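Local coordinates for VP35 (Myotis lucifugus, PDB 6DKU), which probably antagonises innate immune signalling through this interferon inhibitory domain, as do the related filoviral VP35 polymerase cofactors, at residues Asp43-Val46 with Ala47-His50; Asn52-Met56 with Asp57-Ala61; Ala64-Ser67 with Ile68-Cys72. The protein carries 1 engineered substitution. All coordinates share one frame; numbering follows the deposited sequence.

Interaction 1: Asp43-Val46 with Ala47-His50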
loop_
_atom_site.group_PDB
_atom_site.type_symbol
_atom_site.label_atom_id
_atom_site.label_comp_id
_atom_site.label_asym_id
_atom_site.label_seq_id
_atom_site.Cartn_x
_atom_site.Cartn_y
_atom_site.Cartn_z
ATOM N N ASP A 43 -4.375 10.783 9.302
ATOM C CA ASP A 43 -4.220 10.278 7.939
ATOM C C ASP A 43 -4.920 8.931 7.769
ATOM O O ASP A 43 -5.590 8.692 6.755
ATOM C CB ASP A 43 -2.739 10.156 7.579
ATOM C CG ASP A 43 -2.030 11.491 7.563
ATOM O OD1 ASP A 43 -2.703 12.535 7.435
ATOM O OD2 ASP A 43 -0.789 11.493 7.677
ATOM N N LEU A 44 -4.778 8.043 8.757
ATOM C CA LEU A 44 -5.469 6.761 8.694
ATOM C C LEU A 44 -6.981 6.938 8.610
ATOM O O LEU A 44 -7.646 6.213 7.867
ATOM C CB LEU A 44 -5.089 5.881 9.886
ATOM C CG LEU A 44 -3.656 5.346 9.963
ATOM C CD1 LEU A 44 -3.469 4.536 11.225
ATOM C CD2 LEU A 44 -3.356 4.489 8.754
ATOM N N GLN A 45 -7.553 7.900 9.337
ATOM C CA GLN A 45 -9.006 8.018 9.247
ATOM C C GLN A 45 -9.437 8.775 7.986
ATOM O O GLN A 45 -10.567 8.603 7.515
ATOM C CB GLN A 45 -9.574 8.623 10.527
ATOM C CG GLN A 45 -11.084 8.749 10.516
ATOM C CD GLN A 45 -11.748 7.487 11.037
ATOM O OE1 GLN A 45 -11.422 7.009 12.122
ATOM N NE2 GLN A 45 -12.642 6.906 10.228
ATOM N N VAL A 46 -8.548 9.569 7.393
ATOM C CA VAL A 46 -8.822 10.077 6.059
ATOM C C VAL A 46 -8.908 8.913 5.074
ATOM O O VAL A 46 -9.903 8.754 4.351
ATOM C CB VAL A 46 -7.754 11.110 5.655
ATOM C CG1 VAL A 46 -7.833 11.378 4.160
ATOM C CG2 VAL A 46 -7.929 12.394 6.450
ATOM N N ALA A 47 -7.874 8.068 5.052
ATOM C CA ALA A 47 -7.868 6.920 4.156
ATOM C C ALA A 47 -9.073 6.017 4.399
ATOM O O ALA A 47 -9.694 5.524 3.448
ATOM C CB ALA A 47 -6.561 6.151 4.333
ATOM N N MET A 48 -9.426 5.801 5.666
ATOM C CA MET A 48 -10.531 4.911 6.001
ATOM C C MET A 48 -11.869 5.514 5.594
ATOM O O MET A 48 -12.735 4.823 5.043
ATOM C CB MET A 48 -10.515 4.614 7.494
ATOM C CG MET A 48 -11.733 3.866 7.978
ATOM S SD MET A 48 -11.506 2.092 7.804
ATOM C CE MET A 48 -10.043 1.840 8.810
ATOM N N ASP A 49 -12.064 6.802 5.875
ATOM C CA ASP A 49 -13.294 7.467 5.463
ATOM C C ASP A 49 -13.467 7.405 3.951
ATOM O O ASP A 49 -14.574 7.163 3.456
ATOM C CB ASP A 49 -13.290 8.916 5.951
ATOM C CG ASP A 49 -13.513 9.032 7.453
ATOM O OD1 ASP A 49 -14.046 8.070 8.056
ATOM O OD2 ASP A 49 -13.155 10.091 8.024
ATOM N N HIS A 50 -12.378 7.603 3.201
ATOM C CA HIS A 50 -12.456 7.523 1.746
ATOM C C HIS A 50 -12.787 6.107 1.284
ATOM O O HIS A 50 -13.621 5.914 0.390
ATOM C CB HIS A 50 -11.141 8.002 1.132
ATOM C CG HIS A 50 -11.089 7.886 -0.361
ATOM N ND1 HIS A 50 -11.481 8.905 -1.202
ATOM C CD2 HIS A 50 -10.695 6.867 -1.162
ATOM C CE1 HIS A 50 -11.326 8.521 -2.457
ATOM N NE2 HIS A 50 -10.854 7.288 -2.460
#
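Gln45 reaches Asp49 by setting its CG anti to the backbone N (chi1 -179°) and then bending sharply at the next bond (chi2 88°). The amide is turned along the helix by this fold, toward the following turn. Asp49 starts out toward the preceding turn, its CB 3.2 Å from Gln45 O. The two groups meet as a side-chain hydrogen bond of the i to i+4 kind, with Gln45 NE2 donating to Asp49 OD1 at 2.8 Å. The bond is slightly bent. OD1 lies close to the amide plane of Gln45, but NE2 approaches from above the carboxylate plane of Asp49. The amide and carboxylate planes are 38° apart. Gln45 CG lies 3.5 Å from Asp49 OD2. Met48 flanks the side-chain pair, with its CG 3.9 Å from Gln45 NE2.

Beneath the pair runs a regular alpha-helical ladder. Ala47 N binds Asp43 O at 2.9 Å, and His50 N binds Val46 O at 3.0 Å. Met48 N to Leu44 O and Asp49 N to Gln45 O complete the four backbone rungs. Ala47 CB sits 3.6 Å from Asp43 O, and this methyl touches Phe12, Ile68 and Phe75. The Gln45 and Asp49 pair thus staples one turn of helix 41-56 on a partly exposed flank, while Asp43, Leu44, Ala47, Met48 and His50 are buried.

Asp43 OD2 forms a salt bridge with Arg39, and His50 NE2 is hydrogen-bonded to Ser67 OG. Leu44, Ala47 and Met48 pack on helix 9-18. Ala47 and His50 also touch Ile68 of helix 61-71, and Asp43 and Ala47 rest on helix 73-76.

Interaction 2: Asn52-Met56 with Asp57-Ala61. Unlike the reference sequence in segment 52-56: Met56 (reference Thr).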
loop_
_atom_site.group_PDB
_atom_site.type_symbol
_atom_site.label_atom_id
_atom_site.label_comp_id
_atom_site.label_asym_id
_atom_site.label_seq_id
_atom_site.Cartn_x
_atom_site.Cartn_y
_atom_site.Cartn_z
ATOM N N ASN A 52 -14.436 3.756 2.948
ATOM C CA ASN A 52 -15.844 3.498 3.210
ATOM C C ASN A 52 -16.748 4.297 2.280
ATOM O O ASN A 52 -17.837 3.830 1.928
ATOM C CB ASN A 52 -16.160 3.806 4.668
ATOM C CG ASN A 52 -15.450 2.871 5.618
ATOM O OD1 ASN A 52 -15.293 1.686 5.334
ATOM N ND2 ASN A 52 -15.020 3.396 6.756
ATOM N N ARG A 53 -16.324 5.497 1.878
ATOM C CA ARG A 53 -17.081 6.253 0.884
ATOM C C ARG A 53 -17.172 5.471 -0.418
ATOM O O ARG A 53 -18.255 5.328 -0.999
ATOM C CB ARG A 53 -16.426 7.617 0.643
ATOM C CG ARG A 53 -16.967 8.753 1.497
ATOM C CD ARG A 53 -16.409 10.108 1.039
ATOM N NE ARG A 53 -14.953 10.203 1.192
ATOM C CZ ARG A 53 -14.337 10.716 2.256
ATOM N NH1 ARG A 53 -15.046 11.188 3.277
ATOM N NH2 ARG A 53 -13.007 10.755 2.300
ATOM N N GLU A 54 -16.038 4.938 -0.881
ATOM C CA GLU A 54 -16.022 4.255 -2.168
ATOM C C GLU A 54 -16.821 2.957 -2.117
ATOM O O GLU A 54 -17.555 2.644 -3.064
ATOM C CB GLU A 54 -14.579 4.017 -2.618
ATOM C CG GLU A 54 -13.744 5.296 -2.747
ATOM C CD GLU A 54 -14.180 6.186 -3.909
ATOM O OE1 GLU A 54 -15.240 6.837 -3.807
ATOM O OE2 GLU A 54 -13.465 6.236 -4.930
ATOM N N LEU A 55 -16.735 2.211 -1.007
ATOM C CA LEU A 55 -17.614 1.054 -0.851
ATOM C C LEU A 55 -19.081 1.464 -0.828
ATOM O O LEU A 55 -19.932 0.783 -1.408
ATOM C CB LEU A 55 -17.280 0.281 0.417
ATOM C CG LEU A 55 -15.891 -0.333 0.503
ATOM C CD1 LEU A 55 -15.773 -1.143 1.789
ATOM C CD2 LEU A 55 -15.658 -1.180 -0.714
ATOM N N MET A 56 -19.397 2.570 -0.154
ATOM C CA MET A 56 -20.767 3.074 -0.160
ATOM C C MET A 56 -21.230 3.367 -1.578
ATOM O O MET A 56 -22.384 3.107 -1.931
ATOM C CB MET A 56 -20.859 4.332 0.699
ATOM C CG MET A 56 -22.238 4.615 1.227
ATOM S SD MET A 56 -22.601 3.646 2.703
ATOM C CE MET A 56 -21.030 3.681 3.569
ATOM N N ASP A 57 -20.334 3.901 -2.406
ATOM C CA ASP A 57 -20.649 4.176 -3.796
ATOM C C ASP A 57 -20.726 2.908 -4.638
ATOM O O ASP A 57 -21.135 2.979 -5.801
ATOM C CB ASP A 57 -19.609 5.138 -4.366
ATOM C CG ASP A 57 -20.124 5.930 -5.546
ATOM O OD1 ASP A 57 -21.354 5.944 -5.780
ATOM O OD2 ASP A 57 -19.289 6.531 -6.253
ATOM N N GLY A 58 -20.358 1.754 -4.082
ATOM C CA GLY A 58 -20.478 0.494 -4.781
ATOM C C GLY A 58 -19.202 -0.011 -5.413
ATOM O O GLY A 58 -19.240 -1.029 -6.114
ATOM N N PHE A 59 -18.087 0.676 -5.206
ATOM C CA PHE A 59 -16.802 0.184 -5.666
ATOM C C PHE A 59 -16.395 -1.036 -4.854
ATOM O O PHE A 59 -16.816 -1.216 -3.709
ATOM C CB PHE A 59 -15.744 1.287 -5.557
ATOM C CG PHE A 59 -15.906 2.372 -6.587
ATOM C CD1 PHE A 59 -15.487 2.169 -7.892
ATOM C CD2 PHE A 59 -16.513 3.573 -6.264
ATOM C CE1 PHE A 59 -15.651 3.155 -8.847
ATOM C CE2 PHE A 59 -16.680 4.561 -7.219
ATOM C CZ PHE A 59 -16.247 4.353 -8.507
ATOM N N SER A 60 -15.599 -1.900 -5.475
ATOM C CA SER A 60 -15.062 -3.047 -4.771
ATOM C C SER A 60 -13.938 -2.602 -3.845
ATOM O O SER A 60 -13.395 -1.500 -3.967
ATOM C CB SER A 60 -14.554 -4.096 -5.756
ATOM O OG SER A 60 -13.367 -3.666 -6.396
ATOM N N ALA A 61 -13.591 -3.482 -2.904
ATOM C CA ALA A 61 -12.476 -3.204 -2.002
ATOM C C ALA A 61 -11.204 -2.871 -2.773
ATOM O O ALA A 61 -10.483 -1.932 -2.413
ATOM C CB ALA A 61 -12.238 -4.396 -1.078
#
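Phe59 folds back on Glu54, its N donating to Glu54 O at 3.0 Å. The same carbonyl oxygen lies in the plane of the Phe59 ring, at the edge, 3.5 Å from CD2. The ring also meets the side chain of Glu54, where CB is 4.2 Å from CD2. Next to this pair, Leu55 CD2 comes within 3.2 Å of Phe59 O, and the same methyl also lies near Ser60 C and Ala61 N. Gly58 N donates to Leu55 O at 2.9 Å, from well above the carbonyl plane. Together the Phe59 and Gly58 bonds make a Schellman motif that ends helix 41-56. It turns on the positive phi of Gly58 (99°), where a CB would be jammed against the preceding carbonyl oxygen. One residue earlier, Asp57 N still binds Arg53 O in the normal helical way, at 2.9 Å.

Further out, the Glu54 carboxylate is turned toward helix 61-71, where OE2 forms a salt bridge with Arg71 and a hydrogen bond with Ser67. Leu55 and Ala61 both pack on Tyr19. Ser60 is the N-cap of helix 61-71, and its OG makes a weak hydrogen bond to Ala63 N.

Interaction 3: Ala64-Ser67 with Ile68-Cys72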
loop_
_atom_site.group_PDB
_atom_site.type_symbol
_atom_site.label_atom_id
_atom_site.label_comp_id
_atom_site.label_asym_id
_atom_site.label_seq_id
_atom_site.Cartn_x
_atom_site.Cartn_y
_atom_site.Cartn_z
ATOM N N ALA A 64 -11.463 0.593 -4.259
ATOM C CA ALA A 64 -11.402 1.596 -3.198
ATOM C C ALA A 64 -9.975 1.802 -2.712
ATOM O O ALA A 64 -9.523 2.947 -2.552
ATOM C CB ALA A 64 -12.306 1.183 -2.035
ATOM N N ILE A 65 -9.253 0.700 -2.476
ATOM C CA ILE A 65 -7.861 0.777 -2.036
ATOM C C ILE A 65 -7.027 1.578 -3.029
ATOM O O ILE A 65 -6.288 2.490 -2.644
ATOM C CB ILE A 65 -7.290 -0.636 -1.831
ATOM C CG1 ILE A 65 -7.902 -1.281 -0.592
ATOM C CG2 ILE A 65 -5.780 -0.599 -1.730
ATOM C CD1 ILE A 65 -7.754 -2.792 -0.592
ATOM N N ILE A 66 -7.140 1.261 -4.326
ATOM C CA ILE A 66 -6.415 2.055 -5.323
ATOM C C ILE A 66 -6.881 3.511 -5.301
ATOM O O ILE A 66 -6.093 4.451 -5.516
ATOM C CB ILE A 66 -6.583 1.410 -6.717
ATOM C CG1 ILE A 66 -5.725 0.142 -6.832
ATOM C CG2 ILE A 66 -6.229 2.393 -7.816
ATOM C CD1 ILE A 66 -5.909 -0.623 -8.136
ATOM N N SER A 67 -8.161 3.719 -5.001
ATOM C CA SER A 67 -8.756 5.045 -5.029
ATOM C C SER A 67 -8.174 5.930 -3.944
ATOM O O SER A 67 -8.139 7.153 -4.110
ATOM C CB SER A 67 -10.276 4.936 -4.882
ATOM O OG SER A 67 -10.878 6.198 -4.647
ATOM N N ILE A 68 -7.718 5.344 -2.830
ATOM C CA ILE A 68 -7.034 6.155 -1.823
ATOM C C ILE A 68 -5.743 6.722 -2.394
ATOM O O ILE A 68 -5.438 7.907 -2.220
ATOM C CB ILE A 68 -6.773 5.354 -0.532
ATOM C CG1 ILE A 68 -8.012 4.591 -0.036
ATOM C CG2 ILE A 68 -6.214 6.256 0.560
ATOM C CD1 ILE A 68 -7.618 3.530 1.017
ATOM N N THR A 69 -4.961 5.878 -3.073
ATOM C CA THR A 69 -3.733 6.369 -3.698
ATOM C C THR A 69 -4.021 7.418 -4.769
ATOM O O THR A 69 -3.160 8.256 -5.075
ATOM C CB THR A 69 -2.935 5.217 -4.308
ATOM O OG1 THR A 69 -3.675 4.684 -5.405
ATOM C CG2 THR A 69 -2.715 4.130 -3.276
ATOM N N GLN A 70 -5.219 7.398 -5.348
ATOM C CA GLN A 70 -5.483 8.362 -6.413
ATOM C C GLN A 70 -6.119 9.665 -5.928
ATOM O O GLN A 70 -5.742 10.744 -6.396
ATOM C CB GLN A 70 -6.367 7.720 -7.485
ATOM C CG GLN A 70 -5.637 6.657 -8.290
ATOM C CD GLN A 70 -4.241 7.093 -8.668
ATOM O OE1 GLN A 70 -4.063 8.031 -9.443
ATOM N NE2 GLN A 70 -3.240 6.424 -8.110
ATOM N N ARG A 71 -7.064 9.599 -4.995
ATOM C CA ARG A 71 -7.905 10.738 -4.652
ATOM C C ARG A 71 -7.551 11.418 -3.335
ATOM O O ARG A 71 -7.769 12.622 -3.209
ATOM C CB ARG A 71 -9.374 10.306 -4.609
ATOM C CG ARG A 71 -9.992 10.093 -5.977
ATOM C CD ARG A 71 -11.460 10.459 -5.943
ATOM N NE ARG A 71 -12.306 9.320 -6.282
ATOM C CZ ARG A 71 -13.634 9.326 -6.201
ATOM N NH1 ARG A 71 -14.328 8.244 -6.534
ATOM N NH2 ARG A 71 -14.267 10.414 -5.779
ATOM N N CYS A 72 -7.027 10.690 -2.352
ATOM C CA CYS A 72 -6.592 11.303 -1.102
ATOM C C CYS A 72 -5.238 11.960 -1.327
ATOM O O CYS A 72 -4.253 11.277 -1.633
ATOM C CB CYS A 72 -6.520 10.263 0.011
ATOM S SG CYS A 72 -8.150 9.765 0.636
#
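Ile68 leans back over the carbonyls of Ala64 and Ile65 in the last turns of helix 61-71, part of the helical half of the interferon inhibitory domain. This is the tightly packed side. Ile68 CG1 is anti to its carbonyl carbon (chi1 -48°) and lies 3.4 Å from Ala64 O. Ile68 N donates to that same oxygen at 3.0 Å, and makes a weak second bond to Ile65 O. Ile65 is buried against Leu30 and Val31 of helix 26-37, and Thr69 also touches Leu30.

Gln70 and Arg71 form the looser, exposed side. Gln70 N is held by two weak bonds, to Ile66 O and Ser67 O. Its side chain leans on the buried Thr69, where Gln70 NE2 donates to Thr69 OG1 at 3.2 Å, and NE2 also binds Gly110 O. Thr69 OG1 in turn is hydrogen-bonded to Ile66 O, though its modelled length is doubtfully short. Arg71 N makes a firmer bond, to Ser67 O at 2.8 Å. Cys72, buried again, then leaves helical geometry and takes the N-cap position of helix 73-76.

Ser67 and Arg71 are one turn apart, and the polar ends of both turn to helix 41-56, Ser67 toward His50 and Glu54, Arg71 toward Glu54. Ser67 OG lies oblique to the Arg71 guanidinium, 3.8 Å from NE.

The three contacts follow one another along the chain. Interactions 1 and 2 share helix 41-56, with centres about 13 Å apart. Interaction 2 closes that helix and leads into helix 61-71, which carries interaction 3. The centre of interaction 3 lies about 10 Å from that of interaction 1 and about 11 Å from that of interaction 2. The two helices are joined as a hairpin whose turn is residues 57-60. Its sides are tied by polar side chains from all three contacts, and by Glu54 CB against Ala64 CB at 3.7 Å. All three lie in the helical part of the domain; interaction 3 also meets the sheet part through Gln70 with Gly110 and Ile66 with Ile128.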